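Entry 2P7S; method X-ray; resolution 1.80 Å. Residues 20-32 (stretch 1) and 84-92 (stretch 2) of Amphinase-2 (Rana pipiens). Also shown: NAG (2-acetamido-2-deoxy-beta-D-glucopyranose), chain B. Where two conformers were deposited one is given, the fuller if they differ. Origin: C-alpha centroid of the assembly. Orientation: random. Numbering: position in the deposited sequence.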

# COMPACT_ATOMS: atom_id res chain seq x y z
N SER A 20 11.34 -7.73 -1.75
CA SER A 20 11.26 -8.48 -0.51
C SER A 20 11.37 -7.47 0.63
O SER A 20 11.82 -6.34 0.41
N VAL A 21 10.97 -7.87 1.83
CA VAL A 21 11.04 -7.01 3.01
C VAL A 21 12.49 -6.58 3.28
O VAL A 21 12.76 -5.45 3.67
N ALA A 22 13.42 -7.50 3.04
CA ALA A 22 14.83 -7.23 3.27
C ALA A 22 15.45 -6.29 2.24
O ALA A 22 16.30 -5.46 2.57
N ASP A 23 15.04 -6.43 0.98
CA ASP A 23 15.58 -5.58 -0.07
C ASP A 23 14.90 -4.23 -0.17
O ASP A 23 15.40 -3.33 -0.84
N PHE A 24 13.75 -4.09 0.49
CA PHE A 24 13.03 -2.83 0.43
C PHE A 24 13.74 -1.77 1.25
O PHE A 24 14.20 -2.02 2.36
N ASN A 25 13.82 -0.57 0.69
CA ASN A 25 14.47 0.54 1.37
C ASN A 25 13.60 1.78 1.26
O ASN A 25 13.44 2.35 0.19
N CYS A 26 13.03 2.19 2.39
CA CYS A 26 12.18 3.37 2.42
C CYS A 26 12.86 4.61 1.84
O CYS A 26 12.25 5.38 1.10
N ASN A 27 14.12 4.81 2.20
CA ASN A 27 14.84 5.99 1.72
C ASN A 27 14.93 6.04 0.21
O ASN A 27 15.00 7.12 -0.38
N ARG A 28 14.92 4.87 -0.42
CA ARG A 28 14.99 4.78 -1.87
C ARG A 28 13.62 4.97 -2.53
O ARG A 28 13.43 5.88 -3.34
N THR A 29 12.66 4.13 -2.15
CA THR A 29 11.33 4.16 -2.74
C THR A 29 10.45 5.36 -2.41
O THR A 29 9.72 5.85 -3.28
N MET A 30 10.51 5.84 -1.17
CA MET A 30 9.71 7.01 -0.80
C MET A 30 10.19 8.22 -1.61
O MET A 30 9.49 9.23 -1.73
N ASN A 31 11.40 8.13 -2.15
CA ASN A 31 11.96 9.22 -2.94
C ASN A 31 12.14 8.84 -4.40
O ASN A 31 12.85 9.51 -5.15
N ASP A 32 11.48 7.75 -4.80
CA ASP A 32 11.56 7.26 -6.16
C ASP A 32 10.33 7.74 -6.93
O ASP A 32 9.21 7.28 -6.68
N ARG A 84 14.49 14.99 6.88
CA ARG A 84 15.19 15.32 5.64
C ARG A 84 15.05 14.17 4.64
O ARG A 84 16.01 13.78 3.97
N CYS A 85 13.84 13.63 4.56
CA CYS A 85 13.47 12.54 3.66
C CYS A 85 14.12 11.18 3.90
O CYS A 85 14.21 10.36 2.99
N LYS A 86 14.58 10.95 5.13
CA LYS A 86 15.16 9.68 5.53
C LYS A 86 14.16 9.14 6.55
O LYS A 86 13.77 9.85 7.48
N TYR A 87 13.76 7.88 6.39
CA TYR A 87 12.72 7.30 7.23
C TYR A 87 13.02 6.20 8.23
O TYR A 87 14.06 5.53 8.17
N SER A 88 12.06 6.00 9.14
CA SER A 88 12.08 4.92 10.10
C SER A 88 11.29 3.86 9.33
O SER A 88 10.34 4.19 8.61
N GLN A 89 11.68 2.60 9.47
CA GLN A 89 11.05 1.51 8.74
C GLN A 89 10.60 0.41 9.68
O GLN A 89 11.35 -0.01 10.57
N SER A 90 9.37 -0.07 9.48
CA SER A 90 8.84 -1.14 10.30
C SER A 90 8.09 -2.11 9.40
O SER A 90 7.47 -1.72 8.42
N ASN A 91 8.16 -3.39 9.73
CA ASN A 91 7.50 -4.43 8.96
C ASN A 91 6.63 -5.27 9.87
O ASN A 91 7.05 -5.68 10.95
N THR A 92 5.41 -5.54 9.42
CA THR A 92 4.47 -6.35 10.19
C THR A 92 3.63 -7.17 9.23
O THR A 92 3.60 -6.90 8.02

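The strongest polar link between the two stretches is made by Asn27. Its chi1 is m, and although its CA-to-CB bond points sideways, the end of the side chain comes nearer the strand, where Asn27 OD1 accepts a hydrogen bond from Tyr87 N at 2.8 Å. An asparagine amide suits this place because it does two jobs at once: Asn27 OD1 serves the strand backbone, while Asn27 ND2 is bonded covalently to C1 of the NAG at 1.5 Å. The sugar sits beside Lys86 and Tyr87, with NAG C5 3.5 Å from Tyr87 O and NAG O5 3.7 Å from Lys86 CB.

Asn31, also m, points toward the strand and uses the two hydrogens of its amide in different directions. Asn31 ND2 donates to Cys85 O at 3.1 Å and, within its own stretch, to Asn27 O at 2.8 Å, so one side chain ties the helical segment to Cys85.

Gln89 is extended, with chi1 and chi2 both t, and this reach brings its amide to the backbone before and at the start of the helix. Gln89 NE2 donates to Phe24 O and Gln89 OE1 accepts from Cys26 N, each at 3.4 Å and each weak; a carboxamide can match a carbonyl and an NH together. The same NE2 sits at the edge of the Phe24 ring.

The apolar packing centres on Tyr87 (chi1 m), which points toward the helix. Met30, m at all three chi angles, lays CG over one ring face, 3.8 Å from the Tyr87 ring centroid; its flexible, unbranched chain lets CG sit over the face while Met30 SD stays oblique, 5.0 Å from the Tyr87 ring centroid, and Met30 CB approaches Tyr87 CE1 to 3.4 Å. Cys26 CB meets Tyr87 CB at 3.9 Å. Farther out, Val21 (chi1 t) lies against Asn91.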

# COMPACT_ATOMS: atom_id res chain seq x y z
CB SER A 20 12.41 -9.48 -0.41
OG SER A 20 13.65 -8.81 -0.24
CB VAL A 21 10.50 -7.75 4.24
CG1 VAL A 21 10.72 -6.93 5.50
CG2 VAL A 21 9.03 -8.05 4.06
CB ALA A 22 15.59 -8.54 3.30
CB ASP A 23 15.47 -6.27 -1.44
CG ASP A 23 16.41 -7.44 -1.58
OD1 ASP A 23 17.51 -7.38 -0.99
OD2 ASP A 23 16.05 -8.41 -2.28
CB PHE A 24 11.60 -3.00 0.95
CG PHE A 24 10.70 -1.86 0.57
CD1 PHE A 24 10.11 -1.80 -0.69
CD2 PHE A 24 10.48 -0.80 1.46
CE1 PHE A 24 9.32 -0.71 -1.07
CE2 PHE A 24 9.70 0.29 1.09
CZ PHE A 24 9.12 0.34 -0.18
CB ASN A 25 15.83 0.83 0.74
CG ASN A 25 16.63 1.86 1.54
OD1 ASN A 25 16.07 2.82 2.06
ND2 ASN A 25 17.94 1.66 1.62
CB CYS A 26 11.74 3.67 3.85
SG CYS A 26 10.48 2.53 4.52
CB ASN A 27 16.24 6.05 2.34
CG ASN A 27 16.19 6.06 3.83
OD1 ASN A 27 15.29 6.68 4.41
ND2 ASN A 27 17.13 5.37 4.47
CB ARG A 28 15.53 3.40 -2.28
CG ARG A 28 15.48 3.14 -3.79
CD ARG A 28 15.55 1.65 -4.12
NE ARG A 28 16.82 1.03 -3.72
CZ ARG A 28 16.91 -0.09 -3.00
NH1 ARG A 28 15.82 -0.71 -2.58
NH2 ARG A 28 18.10 -0.59 -2.69
CB THR A 29 10.59 2.85 -2.42
OG1 THR A 29 11.45 1.74 -2.75
CG2 THR A 29 9.31 2.74 -3.23
CB MET A 30 9.84 7.32 0.70
CG MET A 30 9.10 6.35 1.63
SD MET A 30 7.31 6.23 1.31
CE MET A 30 6.71 7.76 2.04
CB ASN A 31 13.31 9.66 -2.34
CG ASN A 31 13.16 10.23 -0.96
OD1 ASN A 31 12.48 11.24 -0.76
ND2 ASN A 31 13.78 9.59 0.03
CB ASP A 32 11.60 5.74 -6.16
CG ASP A 32 11.91 5.16 -7.53
OD1 ASP A 32 11.66 5.85 -8.54
OD2 ASP A 32 12.38 4.00 -7.59
CB ARG A 84 16.67 15.61 5.93
CG ARG A 84 16.89 16.98 6.55
CD ARG A 84 18.37 17.24 6.81
NE ARG A 84 18.89 16.37 7.85
CZ ARG A 84 18.58 16.47 9.14
NH1 ARG A 84 17.73 17.41 9.55
NH2 ARG A 84 19.11 15.63 10.02
CB CYS A 85 13.69 12.97 2.20
SG CYS A 85 12.90 14.57 1.82
CB LYS A 86 16.55 9.88 6.15
CG LYS A 86 17.61 10.35 5.15
CD LYS A 86 17.94 9.24 4.15
CE LYS A 86 19.13 9.62 3.27
NZ LYS A 86 18.81 10.73 2.33
CB TYR A 87 11.62 6.73 6.33
CG TYR A 87 11.01 7.68 5.34
CD1 TYR A 87 11.75 8.16 4.25
CD2 TYR A 87 9.68 8.08 5.46
CE1 TYR A 87 11.17 9.03 3.32
CE2 TYR A 87 9.10 8.93 4.54
CZ TYR A 87 9.84 9.40 3.48
OH TYR A 87 9.23 10.24 2.57
CB SER A 88 11.33 5.29 11.39
OG SER A 88 12.12 6.14 12.20
CB GLN A 89 12.06 0.95 7.72
CG GLN A 89 11.59 -0.22 6.88
CD GLN A 89 12.56 -0.53 5.74
OE1 GLN A 89 13.27 0.35 5.26
NE2 GLN A 89 12.57 -1.78 5.29
CB SER A 90 7.89 -0.59 11.37
OG SER A 90 6.67 -0.16 10.80
CB ASN A 91 8.52 -5.32 8.28
CG ASN A 91 7.95 -6.67 7.90
OD1 ASN A 91 7.05 -6.77 7.07
ND2 ASN A 91 8.46 -7.72 8.52
CB THR A 92 3.51 -5.47 11.00
OG1 THR A 92 2.64 -4.76 10.10
CG2 THR A 92 4.27 -4.45 11.85
C1 NAG B . 17.04 5.19 5.91
C2 NAG B . 17.78 3.90 6.31
C3 NAG B . 17.71 3.73 7.83
C4 NAG B . 18.29 4.97 8.50
C5 NAG B . 17.49 6.20 8.04
C6 NAG B . 17.99 7.51 8.65
C7 NAG B . 17.94 1.77 5.20
C8 NAG B . 17.22 0.59 4.55
N2 NAG B . 17.18 2.76 5.65
O3 NAG B . 18.44 2.57 8.23
O4 NAG B . 18.23 4.83 9.93
O5 NAG B . 17.58 6.33 6.60
O6 NAG B . 19.32 7.78 8.26
O7 NAG B . 19.17 1.76 5.30